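N-terminus Plasma serine protease inhibitor (Homo sapiens, PDB 3DY0) inhibits serine proteases of plasma and other body fluids in a heparin-dependent manner, trapping them irreversibly after they cleave its reactive centre loop. Local coordinates at residues V197-D211 with W254-P268. Residues are numbered along the deposited sequence; the frame is centred on the assembly and turned at random. Where two conformers were deposited one is given.
Sequences VPMMSREDQYHYLLD and WLKMFKKRQLELYLP
The F258 ring is covered on both faces: H207 CB makes a CH-pi contact 3.8 Å from the ring centroid, 20° off the normal, while W254 O lies over the opposite face. S201 CB sits over one face of the Y266 ring, 3.3 Å from CE1, with M199 CG at the edge. One face of the R261 guanidinium takes Y208 CE2, 3.1 Å from NH1, which also hydrogen-bonds a polar side chain of the bound peptide. At the edge of the W254 ring, NE1 donates to the anti lone pair of D211 OD1 at 2.8 Å, nearly straight at 171°. The Y206 ring, swung by chi1 (-61°) toward L263 and L265, has L263 O and R202 O at its edge, in plane; L263 CB touches CD2 and L265 CD2 approaches obliquely.

Ten backbone hydrogen bonds join strands 197-211 and 259-268 as an antiparallel ladder within what corresponds to serpin beta-sheet C; the bound peptide extends it in parallel beside L263–Y266. R202 O takes Y206 OH (2.8 Å) and L265 N from opposite faces of its plane, holding the tyrosine hydroxyl beside the ladder, and the indole–carboxylate bond ties helix 248-257 to the end of strand 194-211.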
loop_
_atom_site.group_PDB
_atom_site.type_symbol
_atom_site.label_atom_id
_atom_site.label_comp_id
_atom_site.label_asym_id
_atom_site.label_seq_id
_atom_site.Cartn_x
_atom_site.Cartn_y
_atom_site.Cartn_z
ATOM N N VAL A 197 15.342 4.635 -20.471
ATOM C CA VAL A 197 14.797 3.479 -19.759
ATOM C C VAL A 197 14.686 2.249 -20.649
ATOM O O VAL A 197 14.588 2.365 -21.870
ATOM C CB VAL A 197 13.375 3.761 -19.210
ATOM C CG1 VAL A 197 13.370 5.038 -18.391
ATOM C CG2 VAL A 197 12.371 3.859 -20.367
ATOM N N PRO A 198 14.721 1.048 -20.049
ATOM C CA PRO A 198 14.599 -0.171 -20.852
ATOM C C PRO A 198 13.100 -0.269 -21.126
ATOM O O PRO A 198 12.313 -0.332 -20.186
ATOM C CB PRO A 198 15.067 -1.277 -19.904
ATOM C CG PRO A 198 15.811 -0.546 -18.806
ATOM C CD PRO A 198 15.026 0.720 -18.648
ATOM N N MET A 199 12.705 -0.255 -22.393
ATOM C CA MET A 199 11.287 -0.322 -22.738
ATOM C C MET A 199 10.914 -1.710 -23.234
ATOM O O MET A 199 11.408 -2.162 -24.269
ATOM C CB MET A 199 10.967 0.719 -23.817
ATOM C CG MET A 199 9.488 0.881 -24.148
ATOM S SD MET A 199 8.543 1.709 -22.838
ATOM C CE MET A 199 9.128 3.395 -23.008
ATOM N N MET A 200 10.047 -2.388 -22.486
ATOM C CA MET A 200 9.598 -3.726 -22.855
ATOM C C MET A 200 8.487 -3.571 -23.875
ATOM O O MET A 200 7.877 -2.508 -23.977
ATOM C CB MET A 200 9.043 -4.469 -21.638
ATOM C CG MET A 200 9.931 -4.417 -20.415
ATOM S SD MET A 200 9.270 -5.424 -19.078
ATOM C CE MET A 200 7.755 -4.519 -18.662
ATOM N N SER A 201 8.221 -4.629 -24.630
ATOM C CA SER A 201 7.160 -4.555 -25.621
ATOM C C SER A 201 6.577 -5.907 -25.972
ATOM O O SER A 201 7.274 -6.921 -25.971
ATOM C CB SER A 201 7.669 -3.897 -26.902
ATOM O OG SER A 201 8.581 -4.743 -27.578
ATOM N N ARG A 202 5.282 -5.915 -26.267
ATOM C CA ARG A 202 4.589 -7.143 -26.633
ATOM C C ARG A 202 3.272 -6.809 -27.320
ATOM O O ARG A 202 2.458 -6.059 -26.780
ATOM C CB ARG A 202 4.324 -7.996 -25.389
ATOM C CG ARG A 202 3.656 -9.331 -25.688
ATOM C CD ARG A 202 2.257 -9.406 -25.105
ATOM N NE ARG A 202 2.256 -9.537 -23.649
ATOM C CZ ARG A 202 1.155 -9.586 -22.906
ATOM N NH1 ARG A 202 -0.037 -9.511 -23.478
ATOM N NH2 ARG A 202 1.242 -9.714 -21.591
ATOM N N GLU A 203 3.073 -7.351 -28.519
ATOM C CA GLU A 203 1.844 -7.112 -29.259
ATOM C C GLU A 203 0.935 -8.250 -28.819
ATOM O O GLU A 203 1.314 -9.421 -28.893
ATOM C CB GLU A 203 2.088 -7.175 -30.766
ATOM C CG GLU A 203 0.880 -6.735 -31.581
ATOM C CD GLU A 203 1.120 -6.806 -33.073
ATOM O OE1 GLU A 203 2.059 -6.141 -33.558
ATOM O OE2 GLU A 203 0.367 -7.528 -33.758
ATOM N N ASP A 204 -0.259 -7.910 -28.348
ATOM C CA ASP A 204 -1.176 -8.930 -27.859
ATOM C C ASP A 204 -2.550 -8.302 -27.671
ATOM O O ASP A 204 -2.742 -7.118 -27.933
ATOM C CB ASP A 204 -0.658 -9.451 -26.511
ATOM C CG ASP A 204 -1.264 -10.787 -26.106
ATOM O OD1 ASP A 204 -2.120 -11.315 -26.839
ATOM O OD2 ASP A 204 -0.871 -11.307 -25.038
ATOM N N GLN A 205 -3.509 -9.108 -27.235
ATOM C CA GLN A 205 -4.845 -8.601 -26.965
ATOM C C GLN A 205 -4.832 -8.189 -25.500
ATOM O O GLN A 205 -4.350 -8.935 -24.647
ATOM C CB GLN A 205 -5.896 -9.687 -27.171
ATOM C CG GLN A 205 -7.316 -9.200 -26.944
ATOM C CD GLN A 205 -8.318 -10.335 -26.917
ATOM O OE1 GLN A 205 -8.364 -11.115 -25.965
ATOM N NE2 GLN A 205 -9.120 -10.439 -27.968
ATOM N N TYR A 206 -5.349 -7.001 -25.208
ATOM C CA TYR A 206 -5.380 -6.498 -23.838
ATOM C C TYR A 206 -6.699 -5.831 -23.508
ATOM O O TYR A 206 -7.394 -5.334 -24.400
ATOM C CB TYR A 206 -4.318 -5.412 -23.624
ATOM C CG TYR A 206 -2.879 -5.809 -23.823
ATOM C CD1 TYR A 206 -2.103 -6.251 -22.752
ATOM C CD2 TYR A 206 -2.271 -5.675 -25.069
ATOM C CE1 TYR A 206 -0.749 -6.542 -22.919
ATOM C CE2 TYR A 206 -0.926 -5.959 -25.245
ATOM C CZ TYR A 206 -0.170 -6.390 -24.168
ATOM O OH TYR A 206 1.170 -6.650 -24.349
ATOM N N HIS A 207 -7.050 -5.823 -22.225
ATOM C CA HIS A 207 -8.260 -5.141 -21.790
ATOM C C HIS A 207 -7.868 -3.673 -21.882
ATOM O O HIS A 207 -6.851 -3.254 -21.324
ATOM C CB HIS A 207 -8.618 -5.519 -20.353
ATOM C CG HIS A 207 -9.508 -6.719 -20.254
ATOM N ND1 HIS A 207 -10.793 -6.734 -20.753
ATOM C CD2 HIS A 207 -9.297 -7.946 -19.722
ATOM C CE1 HIS A 207 -11.336 -7.918 -20.534
ATOM N NE2 HIS A 207 -10.449 -8.673 -19.909
ATOM N N TYR A 208 -8.671 -2.899 -22.597
ATOM C CA TYR A 208 -8.370 -1.496 -22.819
ATOM C C TYR A 208 -9.580 -0.588 -22.737
ATOM O O TYR A 208 -10.700 -0.997 -23.035
ATOM C CB TYR A 208 -7.742 -1.388 -24.215
ATOM C CG TYR A 208 -7.483 0.008 -24.737
ATOM C CD1 TYR A 208 -6.284 0.665 -24.466
ATOM C CD2 TYR A 208 -8.419 0.652 -25.547
ATOM C CE1 TYR A 208 -6.017 1.928 -25.000
ATOM C CE2 TYR A 208 -8.163 1.921 -26.081
ATOM C CZ TYR A 208 -6.957 2.548 -25.805
ATOM O OH TYR A 208 -6.682 3.781 -26.350
ATOM N N LEU A 209 -9.336 0.653 -22.334
ATOM C CA LEU A 209 -10.386 1.655 -22.253
ATOM C C LEU A 209 -9.804 3.043 -22.444
ATOM O O LEU A 209 -8.750 3.372 -21.893
ATOM C CB LEU A 209 -11.100 1.605 -20.896
ATOM C CG LEU A 209 -12.191 2.664 -20.695
ATOM C CD1 LEU A 209 -13.334 2.403 -21.661
ATOM C CD2 LEU A 209 -12.698 2.631 -19.262
ATOM N N LEU A 210 -10.486 3.845 -23.254
ATOM C CA LEU A 210 -10.093 5.223 -23.478
ATOM C C LEU A 210 -11.090 5.990 -22.615
ATOM O O LEU A 210 -12.285 6.026 -22.918
ATOM C CB LEU A 210 -10.256 5.612 -24.950
ATOM C CG LEU A 210 -10.005 7.083 -25.302
ATOM C CD1 LEU A 210 -8.570 7.465 -24.968
ATOM C CD2 LEU A 210 -10.281 7.300 -26.782
ATOM N N ASP A 211 -10.603 6.559 -21.520
ATOM C CA ASP A 211 -11.450 7.316 -20.607
ATOM C C ASP A 211 -11.429 8.777 -21.047
ATOM O O ASP A 211 -10.472 9.504 -20.794
ATOM C CB ASP A 211 -10.927 7.154 -19.172
ATOM C CG ASP A 211 -11.796 7.854 -18.142
ATOM O OD1 ASP A 211 -11.721 7.474 -16.956
ATOM O OD2 ASP A 211 -12.540 8.785 -18.509
ATOM N N TRP A 254 -13.457 1.544 -14.511
ATOM C CA TRP A 254 -12.429 1.055 -15.419
ATOM C C TRP A 254 -12.480 -0.461 -15.558
ATOM O O TRP A 254 -12.521 -0.990 -16.670
ATOM C CB TRP A 254 -11.029 1.469 -14.942
ATOM C CG TRP A 254 -10.734 2.943 -15.075
ATOM C CD1 TRP A 254 -11.350 3.833 -15.904
ATOM C CD2 TRP A 254 -9.710 3.679 -14.389
ATOM N NE1 TRP A 254 -10.778 5.077 -15.780
ATOM C CE2 TRP A 254 -9.767 5.011 -14.859
ATOM C CE3 TRP A 254 -8.748 3.342 -13.427
ATOM C CZ2 TRP A 254 -8.901 6.009 -14.395
ATOM C CZ3 TRP A 254 -7.885 4.337 -12.967
ATOM C CH2 TRP A 254 -7.969 5.651 -13.454
ATOM N N LEU A 255 -12.482 -1.150 -14.423
ATOM C CA LEU A 255 -12.503 -2.602 -14.409
ATOM C C LEU A 255 -13.717 -3.226 -15.091
ATOM O O LEU A 255 -13.596 -4.267 -15.733
ATOM C CB LEU A 255 -12.405 -3.109 -12.969
ATOM C CG LEU A 255 -11.065 -2.893 -12.256
ATOM C CD1 LEU A 255 -11.208 -3.211 -10.777
ATOM C CD2 LEU A 255 -10.001 -3.769 -12.890
ATOM N N LYS A 256 -14.880 -2.595 -14.976
ATOM C CA LYS A 256 -16.081 -3.165 -15.585
ATOM C C LYS A 256 -16.312 -2.738 -17.033
ATOM O O LYS A 256 -17.004 -3.435 -17.783
ATOM C CB LYS A 256 -17.318 -2.832 -14.736
ATOM C CG LYS A 256 -17.846 -1.409 -14.865
ATOM C CD LYS A 256 -18.812 -1.085 -13.726
ATOM C CE LYS A 256 -19.503 0.256 -13.928
ATOM N NZ LYS A 256 -20.581 0.176 -14.961
ATOM N N MET A 257 -15.728 -1.613 -17.437
ATOM C CA MET A 257 -15.916 -1.120 -18.801
ATOM C C MET A 257 -14.840 -1.557 -19.796
ATOM O O MET A 257 -14.947 -1.290 -21.000
ATOM C CB MET A 257 -16.043 0.405 -18.789
ATOM C CG MET A 257 -17.354 0.881 -18.170
ATOM S SD MET A 257 -17.614 2.657 -18.287
ATOM C CE MET A 257 -17.628 2.880 -20.032
ATOM N N PHE A 258 -13.814 -2.233 -19.286
ATOM C CA PHE A 258 -12.710 -2.758 -20.097
ATOM C C PHE A 258 -13.209 -3.552 -21.305
ATOM O O PHE A 258 -14.135 -4.350 -21.178
ATOM C CB PHE A 258 -11.857 -3.707 -19.245
ATOM C CG PHE A 258 -10.622 -3.081 -18.661
ATOM C CD1 PHE A 258 -10.051 -3.608 -17.505
ATOM C CD2 PHE A 258 -10.000 -2.007 -19.285
ATOM C CE1 PHE A 258 -8.880 -3.075 -16.979
ATOM C CE2 PHE A 258 -8.824 -1.465 -18.768
ATOM C CZ PHE A 258 -8.263 -2.003 -17.612
ATOM N N LYS A 259 -12.586 -3.344 -22.465
ATOM C CA LYS A 259 -12.933 -4.087 -23.682
ATOM C C LYS A 259 -11.639 -4.658 -24.274
ATOM O O LYS A 259 -10.572 -4.080 -24.103
ATOM C CB LYS A 259 -13.603 -3.178 -24.719
ATOM C CG LYS A 259 -14.904 -2.518 -24.259
ATOM C CD LYS A 259 -15.986 -3.538 -23.926
ATOM C CE LYS A 259 -17.292 -2.833 -23.549
ATOM N NZ LYS A 259 -18.331 -3.785 -23.067
ATOM N N LYS A 260 -11.731 -5.787 -24.969
ATOM C CA LYS A 260 -10.544 -6.398 -25.562
ATOM C C LYS A 260 -10.118 -5.702 -26.845
ATOM O O LYS A 260 -10.940 -5.429 -27.721
ATOM C CB LYS A 260 -10.801 -7.879 -25.834
ATOM C CG LYS A 260 -11.052 -8.683 -24.577
ATOM C CD LYS A 260 -11.455 -10.109 -24.900
ATOM C CE LYS A 260 -11.786 -10.874 -23.633
ATOM N NZ LYS A 260 -12.289 -12.241 -23.924
ATOM N N ARG A 261 -8.822 -5.420 -26.952
ATOM C CA ARG A 261 -8.269 -4.753 -28.120
ATOM C C ARG A 261 -6.827 -5.179 -28.369
ATOM O O ARG A 261 -6.087 -5.463 -27.429
ATOM C CB ARG A 261 -8.314 -3.238 -27.925
ATOM C CG ARG A 261 -7.703 -2.460 -29.068
ATOM C CD ARG A 261 -7.883 -0.969 -28.880
ATOM N NE ARG A 261 -9.290 -0.607 -28.736
ATOM C CZ ARG A 261 -9.754 0.633 -28.849
ATOM N NH1 ARG A 261 -8.920 1.631 -29.108
ATOM N NH2 ARG A 261 -11.049 0.877 -28.702
ATOM N N GLN A 262 -6.435 -5.217 -29.637
ATOM C CA GLN A 262 -5.075 -5.589 -30.000
ATOM C C GLN A 262 -4.183 -4.357 -29.864
ATOM O O GLN A 262 -4.462 -3.306 -30.449
ATOM C CB GLN A 262 -5.032 -6.096 -31.443
ATOM C CG GLN A 262 -3.729 -6.779 -31.818
ATOM C CD GLN A 262 -3.627 -8.190 -31.260
ATOM O OE1 GLN A 262 -2.566 -8.809 -31.303
ATOM N NE2 GLN A 262 -4.735 -8.705 -30.745
ATOM N N LEU A 263 -3.111 -4.487 -29.087
ATOM C CA LEU A 263 -2.185 -3.380 -28.879
ATOM C C LEU A 263 -0.741 -3.818 -29.028
ATOM O O LEU A 263 -0.397 -4.959 -28.723
ATOM C CB LEU A 263 -2.315 -2.814 -27.460
ATOM C CG LEU A 263 -3.647 -2.323 -26.907
ATOM C CD1 LEU A 263 -3.483 -2.012 -25.422
ATOM C CD2 LEU A 263 -4.096 -1.095 -27.662
ATOM N N GLU A 264 0.092 -2.900 -29.503
ATOM C CA GLU A 264 1.527 -3.130 -29.585
ATOM C C GLU A 264 1.913 -2.305 -28.358
ATOM O O GLU A 264 2.094 -1.088 -28.444
ATOM C CB GLU A 264 2.123 -2.521 -30.857
ATOM C CG GLU A 264 3.610 -2.809 -31.028
ATOM C CD GLU A 264 4.182 -2.247 -32.319
ATOM O OE1 GLU A 264 5.401 -2.404 -32.541
ATOM O OE2 GLU A 264 3.421 -1.651 -33.112
ATOM N N LEU A 265 1.980 -2.970 -27.209
ATOM C CA LEU A 265 2.270 -2.311 -25.940
ATOM C C LEU A 265 3.743 -2.155 -25.604
ATOM O O LEU A 265 4.507 -3.114 -25.675
ATOM C CB LEU A 265 1.589 -3.069 -24.795
ATOM C CG LEU A 265 1.803 -2.513 -23.384
ATOM C CD1 LEU A 265 1.106 -1.161 -23.259
ATOM C CD2 LEU A 265 1.257 -3.494 -22.355
ATOM N N TYR A 266 4.114 -0.937 -25.219
ATOM C CA TYR A 266 5.477 -0.615 -24.820
ATOM C C TYR A 266 5.382 -0.137 -23.376
ATOM O O TYR A 266 4.728 0.859 -23.085
ATOM C CB TYR A 266 6.047 0.473 -25.731
ATOM C CG TYR A 266 6.403 -0.049 -27.108
ATOM C CD1 TYR A 266 7.683 -0.534 -27.382
ATOM C CD2 TYR A 266 5.447 -0.104 -28.120
ATOM C CE1 TYR A 266 8.002 -1.062 -28.634
ATOM C CE2 TYR A 266 5.755 -0.630 -29.373
ATOM C CZ TYR A 266 7.033 -1.107 -29.623
ATOM O OH TYR A 266 7.338 -1.636 -30.861
ATOM N N LEU A 267 6.025 -0.875 -22.479
ATOM C CA LEU A 267 5.991 -0.569 -21.055
ATOM C C LEU A 267 7.397 -0.642 -20.488
ATOM O O LEU A 267 8.113 -1.617 -20.705
ATOM C CB LEU A 267 5.109 -1.589 -20.332
ATOM C CG LEU A 267 4.920 -1.435 -18.823
ATOM C CD1 LEU A 267 3.988 -0.274 -18.545
ATOM C CD2 LEU A 267 4.330 -2.726 -18.251
ATOM N N PRO A 268 7.802 0.377 -19.732
ATOM C CA PRO A 268 9.154 0.325 -19.181
ATOM C C PRO A 268 9.371 -0.732 -18.111
ATOM O O PRO A 268 8.441 -1.115 -17.389
ATOM C CB PRO A 268 9.340 1.717 -18.573
ATOM C CG PRO A 268 8.381 2.581 -19.326
ATOM C CD PRO A 268 7.182 1.690 -19.488
#